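Local coordinates for general Secretion Pathway Protein (Vibrio vulnificus, PDB 4G54) that probably binds peptidoglycan as a periplasmic part of the EpsAB fusion protein of the type II secretion system, at residues Val24-Thr29 with Leu104-Gln109; Pro78-Leu83 with Tyr91-Glu96. All coordinates share one frame; numbering follows the deposited sequence.

Contact 1 (Val24-Thr29 with Leu104-Gln109); sequences VARMTT and LLTGEQ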
loop_
_atom_site.group_PDB
_atom_site.type_symbol
_atom_site.label_atom_id
_atom_site.label_comp_id
_atom_site.label_asym_id
_atom_site.label_seq_id
_atom_site.Cartn_x
_atom_site.Cartn_y
_atom_site.Cartn_z
ATOM N N VAL A 24 22.341 0.627 -4.073
ATOM C CA VAL A 24 20.983 0.115 -3.798
ATOM C C VAL A 24 20.811 -0.257 -2.387
ATOM O O VAL A 24 19.654 -0.336 -1.914
ATOM C CB VAL A 24 20.610 -1.213 -4.500
ATOM C CG1 VAL A 24 19.252 -1.085 -5.210
ATOM C CG2 VAL A 24 21.700 -1.808 -5.291
ATOM N N ALA A 25 21.926 -0.582 -1.733
ATOM C CA ALA A 25 21.965 -1.136 -0.379
ATOM C C ALA A 25 22.235 -0.102 0.700
ATOM O O ALA A 25 22.811 -0.425 1.745
ATOM C CB ALA A 25 23.043 -2.216 -0.302
ATOM N N ARG A 26 21.857 1.152 0.456
ATOM C CA ARG A 26 22.018 2.181 1.452
ATOM C C ARG A 26 21.308 1.972 2.838
ATOM O O ARG A 26 21.897 2.264 3.886
ATOM C CB ARG A 26 21.532 3.495 0.842
ATOM C CG ARG A 26 21.630 4.576 1.819
ATOM C CD ARG A 26 21.448 5.955 1.218
ATOM N NE ARG A 26 21.348 6.918 2.308
ATOM C CZ ARG A 26 20.267 7.080 3.089
ATOM N NH1 ARG A 26 19.150 6.379 2.888
ATOM N NH2 ARG A 26 20.311 7.979 4.073
ATOM N N MET A 27 20.026 1.584 2.807
ATOM C CA MET A 27 19.221 1.473 4.015
ATOM C C MET A 27 19.425 0.080 4.534
ATOM O O MET A 27 19.172 -0.940 3.840
ATOM C CB MET A 27 17.723 1.681 3.704
ATOM C CG MET A 27 17.491 3.123 3.273
ATOM S SD MET A 27 15.787 3.657 3.086
ATOM C CE MET A 27 15.227 2.616 1.702
ATOM N N THR A 28 19.881 -0.007 5.764
ATOM C CA THR A 28 20.350 -1.291 6.266
ATOM C C THR A 28 19.444 -1.970 7.284
ATOM O O THR A 28 19.723 -3.092 7.700
ATOM C CB THR A 28 21.770 -1.124 6.895
ATOM O OG1 THR A 28 21.645 -0.194 7.970
ATOM C CG2 THR A 28 22.707 -0.541 5.872
ATOM N N THR A 29 18.335 -1.327 7.648
ATOM C CA THR A 29 17.360 -1.950 8.520
ATOM C C THR A 29 16.005 -1.754 7.948
ATOM O O THR A 29 15.764 -0.777 7.187
ATOM C CB THR A 29 17.320 -1.356 9.939
ATOM O OG1 THR A 29 16.820 -0.014 9.894
ATOM C CG2 THR A 29 18.699 -1.327 10.568
ATOM N N LEU A 104 13.579 1.990 -8.268
ATOM C CA LEU A 104 13.922 1.811 -6.840
ATOM C C LEU A 104 14.271 3.158 -6.203
ATOM O O LEU A 104 14.918 4.005 -6.832
ATOM C CB LEU A 104 15.098 0.860 -6.728
ATOM C CG LEU A 104 14.877 -0.519 -7.376
ATOM C CD1 LEU A 104 16.151 -1.327 -7.106
ATOM C CD2 LEU A 104 13.621 -1.162 -6.782
ATOM N N LEU A 105 13.881 3.328 -4.952
ATOM C CA LEU A 105 14.248 4.518 -4.118
ATOM C C LEU A 105 15.067 4.067 -2.922
ATOM O O LEU A 105 14.624 3.236 -2.150
ATOM C CB LEU A 105 12.990 5.272 -3.685
ATOM C CG LEU A 105 11.998 5.622 -4.779
ATOM C CD1 LEU A 105 10.728 6.286 -4.159
ATOM C CD2 LEU A 105 12.602 6.650 -5.737
ATOM N N THR A 106 16.270 4.640 -2.754
ATOM C CA THR A 106 17.247 4.130 -1.786
ATOM C C THR A 106 17.303 4.992 -0.542
ATOM O O THR A 106 18.042 4.683 0.394
ATOM C CB THR A 106 18.684 4.070 -2.374
ATOM O OG1 THR A 106 19.137 5.467 -2.498
ATOM C CG2 THR A 106 18.775 3.394 -3.715
ATOM N N GLY A 107 16.527 6.071 -0.464
ATOM C CA GLY A 107 16.699 7.070 0.605
ATOM C C GLY A 107 17.616 8.252 0.162
ATOM O O GLY A 107 17.600 9.328 0.741
ATOM N N GLU A 108 18.351 8.005 -0.918
ATOM C CA GLU A 108 19.221 9.037 -1.524
ATOM C C GLU A 108 19.114 9.169 -3.010
ATOM O O GLU A 108 19.335 10.265 -3.531
ATOM C CB GLU A 108 20.667 8.787 -1.116
ATOM C CG GLU A 108 20.823 9.327 0.350
ATOM C CD GLU A 108 20.408 10.826 0.611
ATOM O OE1 GLU A 108 19.657 11.092 1.618
ATOM O OE2 GLU A 108 20.843 11.728 -0.163
ATOM N N GLN A 109 18.876 8.080 -3.696
ATOM C CA GLN A 109 18.837 8.078 -5.147
ATOM C C GLN A 109 17.612 7.371 -5.702
ATOM O O GLN A 109 17.122 6.414 -5.109
ATOM C CB GLN A 109 20.072 7.324 -5.701
ATOM C CG GLN A 109 21.371 7.989 -5.310
ATOM C CD GLN A 109 22.544 7.167 -5.833
ATOM O OE1 GLN A 109 22.698 6.963 -7.045
ATOM N NE2 GLN A 109 23.372 6.704 -4.915
#
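In R26, chi1 178° sets CG anti to the backbone N, and from CG to NE the chain is extended, bringing the guanidinium to the turn at T106-E108; M27 sets CG beside its own backbone N (chi1 -67°), against the same turn. Both converge on the carbonyl of T106. R26 NH1 donates to T106 O at 3.2 Å, the oxygen lying near the guanidinium plane and the N-H meeting a lone pair of the carbonyl. M27 CG touches T106 O too, at 3.3 Å. E108 lays its CG over one face of the guanidinium, displaced toward the rim, 3.1 Å from R26 NE. R26 NH2 and E108 OE1 are 4.0 Å apart, OE1 well out of the guanidinium plane, so any attraction is probably that of opposite charges; no N-H points at OE1. R26 NH1 lies 3.4 Å from G107 CA, where a CB would collide with it. Away from these polar groups, V24 CG1 meets L104 CD1 at 3.6 Å, and T106 CG2 rests near V24 CA. The turn is braced from within: T106 OG1 accepts from E108 N at 3.1 Å and from Q109 N at 2.9 Å, and T106 N bonds to Q109 O. G107 N is held by Y226 OH. The arrangement is an ST turn and ST motif closing the beta hairpin between strands 101-105 and 110-114, with 24-29 packed against it.

Contact 2 (Pro78-Leu83 with Tyr91-Glu96); sequences PLLLTL and YVVLLE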
loop_
_atom_site.group_PDB
_atom_site.type_symbol
_atom_site.label_atom_id
_atom_site.label_comp_id
_atom_site.label_asym_id
_atom_site.label_seq_id
_atom_site.Cartn_x
_atom_site.Cartn_y
_atom_site.Cartn_z
ATOM N N PRO A 78 3.469 0.914 -3.865
ATOM C CA PRO A 78 4.880 0.694 -3.602
ATOM C C PRO A 78 5.071 -0.303 -2.441
ATOM O O PRO A 78 4.200 -0.491 -1.582
ATOM C CB PRO A 78 5.417 2.100 -3.239
ATOM C CG PRO A 78 4.490 3.006 -4.043
ATOM C CD PRO A 78 3.097 2.344 -3.926
ATOM N N LEU A 79 6.239 -0.961 -2.453
ATOM C CA LEU A 79 6.620 -1.967 -1.442
ATOM C C LEU A 79 8.022 -1.730 -1.020
ATOM O O LEU A 79 8.836 -1.038 -1.755
ATOM C CB LEU A 79 6.616 -3.404 -2.124
ATOM C CG LEU A 79 5.222 -3.866 -2.529
ATOM C CD1 LEU A 79 5.345 -5.198 -3.230
ATOM C CD2 LEU A 79 4.276 -4.083 -1.357
ATOM N N LEU A 80 8.434 -2.323 0.133
ATOM C CA LEU A 80 9.876 -2.298 0.522
ATOM C C LEU A 80 10.473 -3.681 0.175
ATOM O O LEU A 80 9.874 -4.708 0.608
ATOM C CB LEU A 80 9.997 -2.045 2.028
ATOM C CG LEU A 80 11.472 -1.896 2.521
ATOM C CD1 LEU A 80 12.061 -0.510 2.037
ATOM C CD2 LEU A 80 11.423 -1.934 4.074
ATOM N N LEU A 81 11.540 -3.688 -0.643
ATOM C CA LEU A 81 12.131 -4.972 -1.059
ATOM C C LEU A 81 13.277 -5.267 -0.085
ATOM O O LEU A 81 14.091 -4.400 0.226
ATOM C CB LEU A 81 12.731 -4.880 -2.478
ATOM C CG LEU A 81 11.718 -4.460 -3.541
ATOM C CD1 LEU A 81 12.458 -4.558 -4.891
ATOM C CD2 LEU A 81 10.473 -5.323 -3.512
ATOM N N THR A 82 13.413 -6.511 0.366
ATOM C CA THR A 82 14.589 -6.940 1.123
ATOM C C THR A 82 15.581 -7.437 0.102
ATOM O O THR A 82 15.285 -8.435 -0.640
ATOM C CB THR A 82 14.214 -8.065 2.133
ATOM O OG1 THR A 82 13.194 -7.595 3.063
ATOM C CG2 THR A 82 15.484 -8.494 2.969
ATOM N N LEU A 83 16.786 -6.860 0.117
ATOM C CA LEU A 83 17.873 -7.356 -0.769
ATOM C C LEU A 83 18.850 -8.182 0.090
ATOM O O LEU A 83 19.068 -7.872 1.272
ATOM C CB LEU A 83 18.559 -6.188 -1.445
ATOM C CG LEU A 83 17.641 -5.254 -2.283
ATOM C CD1 LEU A 83 18.516 -4.233 -3.057
ATOM C CD2 LEU A 83 16.775 -6.067 -3.224
ATOM N N TYR A 91 17.629 -2.782 2.200
ATOM C CA TYR A 91 16.173 -2.592 1.994
ATOM C C TYR A 91 16.040 -1.417 1.015
ATOM O O TYR A 91 16.699 -0.428 1.174
ATOM C CB TYR A 91 15.491 -2.208 3.343
ATOM C CG TYR A 91 15.568 -3.352 4.319
ATOM C CD1 TYR A 91 16.679 -3.506 5.180
ATOM C CD2 TYR A 91 14.547 -4.329 4.328
ATOM C CE1 TYR A 91 16.763 -4.598 6.013
ATOM C CE2 TYR A 91 14.600 -5.450 5.203
ATOM C CZ TYR A 91 15.722 -5.565 6.058
ATOM O OH TYR A 91 15.856 -6.607 6.925
ATOM N N VAL A 92 15.177 -1.561 0.006
ATOM C CA VAL A 92 15.007 -0.493 -0.987
ATOM C C VAL A 92 13.508 -0.388 -1.335
ATOM O O VAL A 92 12.780 -1.368 -1.247
ATOM C CB VAL A 92 15.885 -0.784 -2.253
ATOM C CG1 VAL A 92 15.374 -2.011 -3.064
ATOM C CG2 VAL A 92 15.979 0.409 -3.089
ATOM N N VAL A 93 13.034 0.828 -1.574
ATOM C CA VAL A 93 11.644 1.011 -1.952
ATOM C C VAL A 93 11.445 0.722 -3.401
ATOM O O VAL A 93 12.151 1.269 -4.263
ATOM C CB VAL A 93 11.121 2.423 -1.571
ATOM C CG1 VAL A 93 9.748 2.682 -2.209
ATOM C CG2 VAL A 93 11.071 2.537 -0.023
ATOM N N LEU A 94 10.457 -0.143 -3.702
ATOM C CA LEU A 94 10.035 -0.335 -5.110
ATOM C C LEU A 94 8.923 0.651 -5.347
ATOM O O LEU A 94 7.850 0.590 -4.727
ATOM C CB LEU A 94 9.506 -1.788 -5.297
ATOM C CG LEU A 94 8.867 -2.070 -6.672
ATOM C CD1 LEU A 94 9.898 -2.090 -7.718
ATOM C CD2 LEU A 94 8.176 -3.454 -6.614
ATOM N N LEU A 95 9.140 1.567 -6.309
ATOM C CA LEU A 95 8.144 2.571 -6.635
ATOM C C LEU A 95 7.307 2.104 -7.761
ATOM O O LEU A 95 6.069 2.336 -7.709
ATOM C CB LEU A 95 8.860 3.945 -7.011
ATOM C CG LEU A 95 7.981 5.078 -7.496
ATOM C CD1 LEU A 95 7.098 5.592 -6.358
ATOM C CD2 LEU A 95 8.936 6.216 -7.994
ATOM N N GLU A 96 7.910 1.587 -8.842
ATOM C CA GLU A 96 7.074 1.034 -9.924
ATOM C C GLU A 96 7.789 -0.127 -10.584
ATOM O O GLU A 96 8.959 -0.299 -10.414
ATOM C CB GLU A 96 6.673 2.058 -10.930
ATOM C CG GLU A 96 7.802 2.786 -11.539
ATOM C CD GLU A 96 7.243 3.946 -12.444
ATOM O OE1 GLU A 96 7.547 5.119 -12.224
ATOM O OE2 GLU A 96 6.453 3.617 -13.368
#
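Residues 79-82 pair antiparallel with 94-91, the two short strand axes running 137° apart in direction and approaching to 4.5 Å, with L79-L94 and L81-V92 as the hydrogen-bonded pairs, L80-V93 and T82-Y91 as the non-hydrogen-bonded ones, and L81 N to V92 O, at 2.7 Å, shorter than the return bond from V92 N to L81 O.

On the face of L80, T82, Y91 and V93, chi1 of L80 (-176°) puts CG anti to the backbone N, close to V92 O and Y91 CB. Its chi2 (72°) then turns CD1 to V93 CG2, 3.8 Å away, while L80 CD2 touches Y91 CD2 at 3.9 Å. T82 and Y91 lie side by side, pointing the same way, with T82 OG1 3.3 Å from Y91 CE2. The polar ends of this pair have other partners: T82 OG1 is hydrogen-bonded to E125 OE2 and Y91 OH to R89 NH2. CA-H...O contacts run from Y91 CA to L81 O, from V93 CA to L79 O and from L80 CA to V92 O. On the other face, L81 CG packs against L94 CB at 3.9 Å, and V92 CG1 touches both L81 CB and L83 CD1, 3.8 Å from the latter. At the start of 78-83, P78 CB comes within 3.2 Å of L94 O.

This hairpin forms the middle of the six-stranded antiparallel sheet. Strand 125-131 flanks 79-85, and 101-105 flanks 88-97, where L95 and E96 make a classic beta bulge opposite V103. Helix 30-40 covers the face of T82 and Y91 through R30, while its L40 reaches P78 and L95.

Overall arrangement
The centres of the two contacts lie about 9 Å apart, and the contacts touch directly. Along the chain, contact 2 is nested inside the loop that contact 1 closes: 24-29 comes first, then helix 30-40, the hairpin of 79-85 and 88-97, and finally 104-109. Strands 88-97 and 101-105 are neighbours in the one antiparallel sheet, joined by a probable hydrogen bond from L105 N to V93 O, 2.8 Å, while M27 O probably accepts from Y91 N. Segment 24-29 thus reaches both the hairpin and the turn after strand 101-105. Together the contacts hold 24-29, which leads into helix 30-40, against the sheet of the GspA, peptidase C39-like domain.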